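Local coordinates for polymerase subunit PA (Dhori virus, PDB 4CGS), which probably binds RNA as part of the viral polymerase, this chain being its N-terminal, endonuclease-like domain, at residues A[40-44]-A[149-153]; A[57-61]-A[137-142]; A[84-89]-A[99-103]; A[108-112]-A[129-135]. All coordinates share one frame. Residues are numbered along the deposited sequence.

Interaction 1 (A[40-44]-A[149-153])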
# COMPACT_ATOMS: atom_id res chain seq x y z
N ILE A 40 2.02 -2.78 -5.98
CA ILE A 40 2.93 -2.83 -4.84
C ILE A 40 2.22 -2.27 -3.61
O ILE A 40 2.27 -2.86 -2.52
CB ILE A 40 4.25 -2.09 -5.13
CG1 ILE A 40 5.10 -2.87 -6.20
CG2 ILE A 40 5.09 -1.93 -3.84
CD1 ILE A 40 6.34 -2.12 -6.65
N LYS A 41 1.58 -1.09 -3.76
CA LYS A 41 0.85 -0.48 -2.67
C LYS A 41 -0.22 -1.42 -2.12
O LYS A 41 -0.34 -1.59 -0.92
CB LYS A 41 0.24 0.79 -3.15
CG LYS A 41 -0.60 1.54 -2.10
CD LYS A 41 -1.20 2.77 -2.73
CE LYS A 41 -2.22 3.45 -1.86
NZ LYS A 41 -2.58 4.78 -2.50
N TYR A 42 -0.99 -2.06 -2.98
CA TYR A 42 -2.02 -2.98 -2.56
C TYR A 42 -1.43 -4.15 -1.81
O TYR A 42 -1.96 -4.61 -0.78
CB TYR A 42 -2.91 -3.40 -3.69
CG TYR A 42 -4.12 -4.18 -3.28
CD1 TYR A 42 -5.19 -3.52 -2.66
CD2 TYR A 42 -4.19 -5.56 -3.43
CE1 TYR A 42 -6.32 -4.18 -2.25
CE2 TYR A 42 -5.34 -6.25 -3.02
CZ TYR A 42 -6.40 -5.57 -2.47
OH TYR A 42 -7.54 -6.24 -2.06
N THR A 43 -0.39 -4.73 -2.37
CA THR A 43 0.29 -5.86 -1.78
C THR A 43 0.82 -5.49 -0.39
O THR A 43 0.76 -6.30 0.56
CB THR A 43 1.42 -6.42 -2.68
OG1 THR A 43 0.89 -6.71 -3.97
CG2 THR A 43 1.95 -7.72 -2.09
N VAL A 44 1.33 -4.28 -0.20
CA VAL A 44 1.78 -3.81 1.09
C VAL A 44 0.59 -3.78 2.06
O VAL A 44 0.70 -4.25 3.18
CB VAL A 44 2.50 -2.46 0.97
CG1 VAL A 44 2.60 -1.82 2.39
CG2 VAL A 44 3.85 -2.64 0.33
N PHE A 149 8.71 -8.43 0.84
CA PHE A 149 8.04 -8.25 -0.45
C PHE A 149 8.68 -7.13 -1.24
O PHE A 149 9.02 -7.32 -2.41
CB PHE A 149 6.55 -7.95 -0.24
CG PHE A 149 5.89 -7.40 -1.47
CD1 PHE A 149 5.87 -8.13 -2.68
CD2 PHE A 149 5.41 -6.09 -1.48
CE1 PHE A 149 5.33 -7.55 -3.83
CE2 PHE A 149 4.88 -5.56 -2.62
CZ PHE A 149 4.83 -6.27 -3.78
N LEU A 150 8.91 -5.98 -0.64
CA LEU A 150 9.48 -4.83 -1.37
C LEU A 150 10.85 -5.21 -1.94
O LEU A 150 11.17 -4.90 -3.07
CB LEU A 150 9.61 -3.60 -0.43
CG LEU A 150 8.24 -2.96 -0.05
CD1 LEU A 150 8.46 -1.98 1.08
CD2 LEU A 150 7.56 -2.30 -1.24
N VAL A 151 11.69 -5.85 -1.15
CA VAL A 151 13.00 -6.24 -1.62
C VAL A 151 12.91 -7.27 -2.73
O VAL A 151 13.80 -7.26 -3.64
CB VAL A 151 13.82 -6.80 -0.43
CG1 VAL A 151 14.94 -7.73 -0.95
CG2 VAL A 151 14.18 -5.65 0.55
N THR A 152 11.96 -8.15 -2.71
CA THR A 152 11.77 -9.10 -3.77
C THR A 152 11.43 -8.40 -5.10
O THR A 152 12.08 -8.66 -6.15
CB THR A 152 10.65 -10.12 -3.43
OG1 THR A 152 11.01 -10.81 -2.25
CG2 THR A 152 10.45 -11.12 -4.52
N ILE A 153 10.45 -7.53 -5.10
CA ILE A 153 10.12 -6.82 -6.33
C ILE A 153 11.17 -5.82 -6.77
O ILE A 153 11.49 -5.69 -7.96
CB ILE A 153 8.73 -6.19 -6.30
CG1 ILE A 153 8.32 -5.74 -7.72
CG2 ILE A 153 8.50 -5.13 -5.23
CD1 ILE A 153 6.83 -5.63 -7.97
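F149 reaches across a wide helix pair: the axes of segments 40-44 and 149-153 approach to 11.1 Å and run nearly antiparallel (153°), so side chains must fill the gap. Its t rotamer at chi1 carries the ring to T43, whose m rotamer sets CG2 3.6 Å from the centroid of the F149 ring and 9° off the normal, a CH-pi contact over the face. The T43 hydroxyl points instead back along its own helix, bonded to C39 O. V44 CG2 sits at the ring edge, 4.2 Å from F149 CD2, and also meets L150 CD2 at 4.0 Å. I40, in an m,t conformation, divides its branches: CG2 lies 3.6 Å from L150 CD2, whereas CG1 lies 3.7 Å from I153 CD1. The contact is thus apolar interdigitation of buried side chains, joining helix 31-44 to helix 140-157 in the domain core. Around it, V44 packs on V101 of strand 97-104, T43 on I15 of helix 13-18, and I40 on L126.

Interaction 2 (A[57-61]-A[137-142])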
# COMPACT_ATOMS: atom_id res chain seq x y z
N VAL A 57 -10.71 -11.39 15.45
CA VAL A 57 -11.14 -11.19 14.06
C VAL A 57 -10.09 -10.27 13.39
O VAL A 57 -9.23 -9.70 14.09
CB VAL A 57 -12.55 -10.59 13.96
CG1 VAL A 57 -13.55 -11.53 14.55
CG2 VAL A 57 -12.65 -9.18 14.58
N PRO A 58 -10.14 -10.12 12.03
CA PRO A 58 -9.08 -9.31 11.40
C PRO A 58 -8.99 -7.92 12.05
O PRO A 58 -9.99 -7.25 12.28
CB PRO A 58 -9.57 -9.25 9.91
CG PRO A 58 -10.21 -10.58 9.69
CD PRO A 58 -10.87 -10.92 11.01
N ARG A 59 -7.75 -7.52 12.31
CA ARG A 59 -7.45 -6.19 12.85
C ARG A 59 -7.81 -5.09 11.90
O ARG A 59 -8.13 -4.00 12.30
CB ARG A 59 -6.03 -6.14 13.30
CG ARG A 59 -5.55 -4.78 13.76
CD ARG A 59 -4.13 -4.91 14.25
NE ARG A 59 -3.48 -3.61 14.43
CZ ARG A 59 -2.23 -3.37 14.76
NH1 ARG A 59 -1.39 -4.36 14.86
NH2 ARG A 59 -1.81 -2.13 14.82
N TYR A 60 -7.66 -5.35 10.61
CA TYR A 60 -7.75 -4.34 9.58
C TYR A 60 -8.89 -4.56 8.65
O TYR A 60 -9.24 -5.72 8.36
CB TYR A 60 -6.48 -4.32 8.72
CG TYR A 60 -5.26 -3.87 9.48
CD1 TYR A 60 -4.92 -2.53 9.63
CD2 TYR A 60 -4.43 -4.80 10.12
CE1 TYR A 60 -3.78 -2.13 10.31
CE2 TYR A 60 -3.30 -4.42 10.78
CZ TYR A 60 -2.95 -3.09 10.88
OH TYR A 60 -1.80 -2.77 11.59
N ILE A 61 -9.50 -3.48 8.20
CA ILE A 61 -10.36 -3.45 7.01
C ILE A 61 -9.59 -2.78 5.90
O ILE A 61 -9.08 -1.68 6.09
CB ILE A 61 -11.67 -2.67 7.30
CG1 ILE A 61 -12.43 -3.38 8.44
CG2 ILE A 61 -12.51 -2.57 6.05
CD1 ILE A 61 -13.64 -2.57 8.97
N TYR A 137 5.20 2.06 14.13
CA TYR A 137 3.81 1.66 14.03
C TYR A 137 3.70 0.17 13.75
O TYR A 137 2.93 -0.54 14.38
CB TYR A 137 3.05 2.46 12.97
CG TYR A 137 1.73 1.87 12.64
CD1 TYR A 137 0.68 1.93 13.54
CD2 TYR A 137 1.52 1.23 11.48
CE1 TYR A 137 -0.54 1.38 13.23
CE2 TYR A 137 0.29 0.65 11.16
CZ TYR A 137 -0.73 0.73 12.04
OH TYR A 137 -1.93 0.06 11.81
N LEU A 138 4.41 -0.30 12.73
CA LEU A 138 4.36 -1.70 12.30
C LEU A 138 5.11 -2.59 13.33
O LEU A 138 6.15 -2.20 13.88
CB LEU A 138 4.95 -1.89 10.90
CG LEU A 138 4.21 -1.21 9.77
CD1 LEU A 138 5.02 -1.48 8.51
CD2 LEU A 138 2.79 -1.73 9.60
N ASP A 139 4.55 -3.78 13.58
CA ASP A 139 5.20 -4.74 14.46
C ASP A 139 6.28 -5.49 13.71
O ASP A 139 6.40 -5.36 12.48
CB ASP A 139 4.22 -5.60 15.20
CG ASP A 139 3.57 -6.66 14.45
OD1 ASP A 139 4.01 -7.03 13.39
OD2 ASP A 139 2.57 -7.20 15.08
N GLU A 140 7.06 -6.33 14.40
CA GLU A 140 8.23 -6.93 13.75
C GLU A 140 7.79 -7.82 12.58
O GLU A 140 8.45 -7.84 11.54
CB GLU A 140 9.04 -7.69 14.79
CG GLU A 140 10.36 -8.18 14.24
CD GLU A 140 11.22 -8.97 15.24
OE1 GLU A 140 10.73 -9.26 16.31
OE2 GLU A 140 12.36 -9.32 14.91
N VAL A 141 6.72 -8.58 12.74
CA VAL A 141 6.24 -9.48 11.69
C VAL A 141 5.75 -8.67 10.50
O VAL A 141 6.08 -8.98 9.35
CB VAL A 141 5.09 -10.41 12.23
CG1 VAL A 141 4.44 -11.16 11.07
CG2 VAL A 141 5.62 -11.41 13.26
N GLN A 142 4.99 -7.59 10.73
CA GLN A 142 4.61 -6.73 9.65
C GLN A 142 5.77 -6.09 8.91
O GLN A 142 5.80 -6.07 7.69
CB GLN A 142 3.68 -5.62 10.19
CG GLN A 142 2.33 -6.11 10.72
CD GLN A 142 1.54 -5.00 11.32
OE1 GLN A 142 2.07 -4.32 12.21
NE2 GLN A 142 0.29 -4.81 10.91
O HOH W 1 1.17 -2.82 14.32
O HOH W 2 0.51 -0.32 16.11
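Y60 brings its hydroxyl to that of Y137, which lies near the plane of the Y60 ring, at its edge; the Y60 OH to Y137 OH separation is 2.8 Å, with Y60 as donor. The same Y60 OH accepts from Q142 NE2 at 3.0 Å, with an N-H...acceptor angle of 160°, so it works as both donor and acceptor. These long side chains span a backbone gap in which even the nearest CA atoms, those of R59 and Q142, are 12.5 Å apart.

R59 extends alongside with near-trans chi angles and comes within 3.7 Å of Y137 OH through NH2, but its main partner is D92, by a salt bridge. Two waters link it to 137-142. Water 1 accepts weakly from R59 NH1 at 3.0 Å and donates to Y137 O at 2.9 Å and Q142 OE1 at 2.7 Å; water 2 joins R59 NH2 (3.2 Å) to Y137 O (3.0 Å).

Q142 is held from behind by a capping box at the start of helix 140-157: D139 N donates to Q142 OE1 at 2.9 Å, and Q142 N to D139 OD1 at 2.9 Å. Y137 OH is hydrogen-bonded to D92, and Q142 NE2 also to I48 O. The chemistry therefore implies a largely buried polar network, ending on the carboxylate of D92, that ties strand 57-62 to the junction of two helices by directional bonds.

Interaction 3 (A[84-89]-A[99-103])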
# COMPACT_ATOMS: atom_id res chain seq x y z
N ARG A 84 -10.39 13.64 4.92
CA ARG A 84 -9.62 13.83 3.73
C ARG A 84 -10.47 13.51 2.51
O ARG A 84 -11.42 12.74 2.59
CB ARG A 84 -8.39 12.91 3.71
CG ARG A 84 -7.53 13.01 4.93
CD ARG A 84 -6.88 14.34 5.19
NE ARG A 84 -6.01 14.28 6.38
CZ ARG A 84 -5.20 15.26 6.72
NH1 ARG A 84 -5.24 16.42 6.05
NH2 ARG A 84 -4.39 15.07 7.76
N PRO A 85 -10.12 14.05 1.32
CA PRO A 85 -10.84 13.68 0.08
C PRO A 85 -10.79 12.19 -0.21
O PRO A 85 -11.74 11.63 -0.70
CB PRO A 85 -10.08 14.45 -1.02
CG PRO A 85 -9.47 15.61 -0.29
CD PRO A 85 -9.16 15.15 1.12
N ASN A 86 -9.61 11.61 0.04
CA ASN A 86 -9.33 10.18 -0.17
C ASN A 86 -9.49 9.40 1.16
O ASN A 86 -9.07 9.84 2.21
CB ASN A 86 -7.82 10.05 -0.60
CG ASN A 86 -6.82 10.87 0.31
OD1 ASN A 86 -6.98 12.14 0.55
ND2 ASN A 86 -5.74 10.20 0.72
N VAL A 87 -10.15 8.25 1.08
CA VAL A 87 -10.40 7.43 2.26
C VAL A 87 -9.11 6.69 2.66
O VAL A 87 -8.20 6.45 1.88
CB VAL A 87 -11.55 6.38 2.07
CG1 VAL A 87 -12.80 7.06 1.57
CG2 VAL A 87 -11.15 5.27 1.12
N PRO A 88 -8.95 6.39 3.98
CA PRO A 88 -7.74 5.63 4.34
C PRO A 88 -7.68 4.31 3.61
O PRO A 88 -8.72 3.65 3.41
CB PRO A 88 -7.88 5.47 5.86
CG PRO A 88 -8.88 6.51 6.27
CD PRO A 88 -9.77 6.71 5.17
N ASP A 89 -6.48 3.85 3.31
CA ASP A 89 -6.27 2.55 2.67
C ASP A 89 -6.64 1.36 3.53
O ASP A 89 -7.15 0.35 3.05
CB ASP A 89 -4.79 2.47 2.17
CG ASP A 89 -4.49 3.52 1.17
OD1 ASP A 89 -5.25 3.56 0.13
OD2 ASP A 89 -3.51 4.27 1.34
N VAL A 99 -5.21 4.25 8.18
CA VAL A 99 -3.86 4.04 7.68
C VAL A 99 -3.82 4.38 6.21
O VAL A 99 -4.56 3.84 5.42
CB VAL A 99 -3.38 2.59 7.93
CG1 VAL A 99 -1.93 2.42 7.45
CG2 VAL A 99 -3.53 2.20 9.40
N TYR A 100 -2.86 5.22 5.82
CA TYR A 100 -2.62 5.56 4.42
C TYR A 100 -1.25 4.95 4.08
O TYR A 100 -0.33 5.05 4.90
CB TYR A 100 -2.60 7.04 4.21
CG TYR A 100 -3.87 7.78 4.65
CD1 TYR A 100 -3.98 8.17 5.94
CD2 TYR A 100 -4.92 8.07 3.76
CE1 TYR A 100 -5.08 8.85 6.44
CE2 TYR A 100 -6.07 8.78 4.24
CZ TYR A 100 -6.08 9.15 5.57
OH TYR A 100 -7.19 9.85 6.11
N VAL A 101 -1.14 4.34 2.91
CA VAL A 101 0.14 3.73 2.47
C VAL A 101 0.66 4.52 1.28
O VAL A 101 -0.08 4.75 0.30
CB VAL A 101 -0.09 2.29 2.10
CG1 VAL A 101 1.18 1.64 1.53
CG2 VAL A 101 -0.58 1.49 3.28
N LYS A 102 1.92 4.89 1.34
CA LYS A 102 2.62 5.55 0.30
C LYS A 102 3.92 4.80 -0.06
O LYS A 102 4.75 4.54 0.84
CB LYS A 102 2.86 7.07 0.69
CG LYS A 102 1.62 7.98 0.84
CD LYS A 102 1.96 9.49 0.82
CE LYS A 102 0.73 10.41 0.65
NZ LYS A 102 1.01 11.87 0.32
N VAL A 103 4.10 4.50 -1.33
CA VAL A 103 5.28 3.86 -1.84
C VAL A 103 6.14 4.89 -2.58
O VAL A 103 5.72 5.54 -3.52
CB VAL A 103 4.95 2.70 -2.81
CG1 VAL A 103 6.22 2.07 -3.36
CG2 VAL A 103 4.04 1.70 -2.11
O HOH W 3 -9.79 10.24 4.79
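The carboxylate of D89 is the strongest polar link here: V101 N donates to D89 OD2 at 2.8 Å and 174°. Two residues back along the strand, D89 N approaches V99 O at 2.9 Å, but the angle of 115° makes that bond weak. Segment 84-89 thus meets strand 97-104 through one good side-chain bond and one weak backbone bond. D89 OD1 has a long, weak ion pair with K41, and the D89 backbone also hydrogen-bonds to N63 and M64.

Y100 OH is satisfied twice, by E119 and by water 3, which donates to Y100 OH at 2.9 Å and to N86 O at 2.7 Å and accepts weakly from R84 N at 3.5 Å. The guanidinium of R84 makes a salt bridge to E119. P88 CA lies over a face of the Y100 ring, 4.0 Å from its centroid and 29° off the normal, a CH-pi contact, and the ring also stacks with F121.

Immediately after D89 comes strand 90-92, which forms an antiparallel hairpin with 97-104. An incoming loop pinned beyond the hairpin's pairing fits the mixed sheet of this PA N-terminal domain, consistent with the PD-(D/E)XK nuclease-like fold of its influenza relatives.

Interaction 4 (A[108-112]-A[129-135])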
# COMPACT_ATOMS: atom_id res chain seq x y z
N GLY A 108 16.47 5.72 -0.78
CA GLY A 108 16.38 6.60 0.41
C GLY A 108 15.26 6.21 1.34
O GLY A 108 14.46 5.33 1.00
N THR A 109 15.28 6.81 2.54
CA THR A 109 14.26 6.61 3.57
C THR A 109 13.26 7.78 3.56
O THR A 109 13.66 8.92 3.67
CB THR A 109 14.84 6.47 4.98
OG1 THR A 109 15.90 5.47 4.91
CG2 THR A 109 13.80 6.06 6.05
N PRO A 110 11.94 7.47 3.46
CA PRO A 110 10.93 8.50 3.44
C PRO A 110 10.93 9.31 4.73
O PRO A 110 11.16 8.82 5.86
CB PRO A 110 9.63 7.74 3.33
CG PRO A 110 10.04 6.46 2.63
CD PRO A 110 11.34 6.12 3.24
N THR A 111 10.58 10.57 4.55
CA THR A 111 10.42 11.52 5.65
C THR A 111 8.97 11.56 6.16
O THR A 111 8.02 11.58 5.36
CB THR A 111 10.80 12.93 5.16
OG1 THR A 111 12.10 12.91 4.53
CG2 THR A 111 10.81 14.02 6.38
N ASP A 112 8.81 11.60 7.47
CA ASP A 112 7.51 11.78 8.09
C ASP A 112 7.13 13.24 8.18
O ASP A 112 7.92 14.10 8.54
CB ASP A 112 7.44 11.13 9.47
CG ASP A 112 7.67 9.64 9.40
OD1 ASP A 112 6.94 8.96 8.63
OD2 ASP A 112 8.59 9.14 10.10
N GLN A 129 12.99 0.44 2.46
CA GLN A 129 13.15 1.34 3.61
C GLN A 129 11.80 1.76 4.21
O GLN A 129 10.83 1.85 3.50
CB GLN A 129 13.97 2.60 3.25
CG GLN A 129 15.35 2.23 2.75
CD GLN A 129 16.34 2.31 3.87
OE1 GLN A 129 16.83 3.39 4.20
NE2 GLN A 129 16.62 1.19 4.50
N MET A 130 11.78 2.03 5.51
CA MET A 130 10.60 2.43 6.20
C MET A 130 10.87 3.74 6.93
O MET A 130 11.91 3.88 7.60
CB MET A 130 10.19 1.40 7.26
CG MET A 130 9.78 0.08 6.70
SD MET A 130 9.67 -1.24 7.97
CE MET A 130 11.50 -1.39 8.53
N SER A 131 9.94 4.71 6.90
CA SER A 131 10.09 5.94 7.69
C SER A 131 10.12 5.59 9.16
O SER A 131 9.64 4.55 9.60
CB SER A 131 8.98 6.91 7.43
OG SER A 131 7.80 6.58 8.12
N PRO A 132 10.64 6.53 10.00
CA PRO A 132 10.73 6.23 11.45
C PRO A 132 9.35 5.93 12.04
O PRO A 132 9.20 5.03 12.88
CB PRO A 132 11.32 7.51 11.99
CG PRO A 132 12.24 7.98 10.88
CD PRO A 132 11.50 7.67 9.61
N ILE A 133 8.32 6.73 11.71
CA ILE A 133 6.99 6.47 12.24
C ILE A 133 6.39 5.16 11.74
O ILE A 133 5.74 4.44 12.48
CB ILE A 133 6.00 7.59 11.89
CG1 ILE A 133 6.33 8.81 12.80
CG2 ILE A 133 4.50 7.14 12.02
CD1 ILE A 133 5.67 8.71 14.16
N THR A 134 6.72 4.78 10.50
CA THR A 134 6.30 3.53 9.95
C THR A 134 6.91 2.36 10.75
O THR A 134 6.22 1.41 11.10
CB THR A 134 6.69 3.45 8.48
OG1 THR A 134 6.07 4.53 7.81
CG2 THR A 134 6.29 2.14 7.85
N ARG A 135 8.20 2.42 10.99
CA ARG A 135 8.90 1.36 11.73
C ARG A 135 8.39 1.19 13.14
O ARG A 135 8.46 0.10 13.70
CB ARG A 135 10.43 1.66 11.80
CG ARG A 135 11.08 1.81 10.47
CD ARG A 135 12.53 2.01 10.70
NE ARG A 135 12.99 3.17 11.40
CZ ARG A 135 13.71 4.19 10.90
NH1 ARG A 135 13.84 4.44 9.59
NH2 ARG A 135 14.22 5.07 11.78
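This is a surface contact between a loop and a helix N-terminus: 108-112, in the connection between strands 97-104 and 119-125, lies against the start of helix 132-137, burying 385 Å² in all. The evidence centres on D112, which covers the helix end with both carboxylate oxygens. D112 OD1 accepts from S131 OG at 2.6 Å, and D112 OD2 accepts from I133 N at 2.9 Å and 171°. S131 is the N-cap, its OG taking T134 N at 3.2 Å and 156° and also accepting from T134 OG1 at 2.7 Å. The loop carboxylate therefore extends the cap to a first-turn amide, I133 N, that the helix itself cannot satisfy.

Towards G108 the segments meet mainly by packing, with T109 and Q129 covered over 67 and 66 Å². P110 O makes a CA-H...O contact with S131 CA at 3.6 Å, and P110 CB is 4.2 Å from S131 CB. T109 CG2 comes to 3.3 Å from M130 O, the oxygen that also receives R135 NH1 at 2.8 Å. The same methyl lies near the plane of the R135 guanidinium, at its edge, with T109 CG2 3.9 Å from R135 NH1.

Strand 119-125 flanks this joint: R123 pairs by backbone with S131 and packs on P110, while T134 touches V122. M130, directed away from the loop, packs on V124 and on R143 and T147 of helix 140-157.

Interactions 1 and 2 are buried, interaction 3 is partly so, and interaction 4 lies at the surface. Their chemistry does not simply follow depth: interaction 1 is apolar packing, interaction 2 a buried hydroxyl, amide and water network, whereas 3 and 4 each rely on an aspartate accepting a backbone amide. Interactions 1 and 2 share helix 140-157, with centres 16 Å apart. Interaction 3 touches interaction 1 through V101 CG1 and V44 CG1 at 3.8 Å, and interaction 2 through V99 CG2 and Y137 OH at 3.6 Å, so strand 97-104 borders both. Interaction 4 adjoins interaction 2 only in sequence; both lie within the long loop closed by interaction 1.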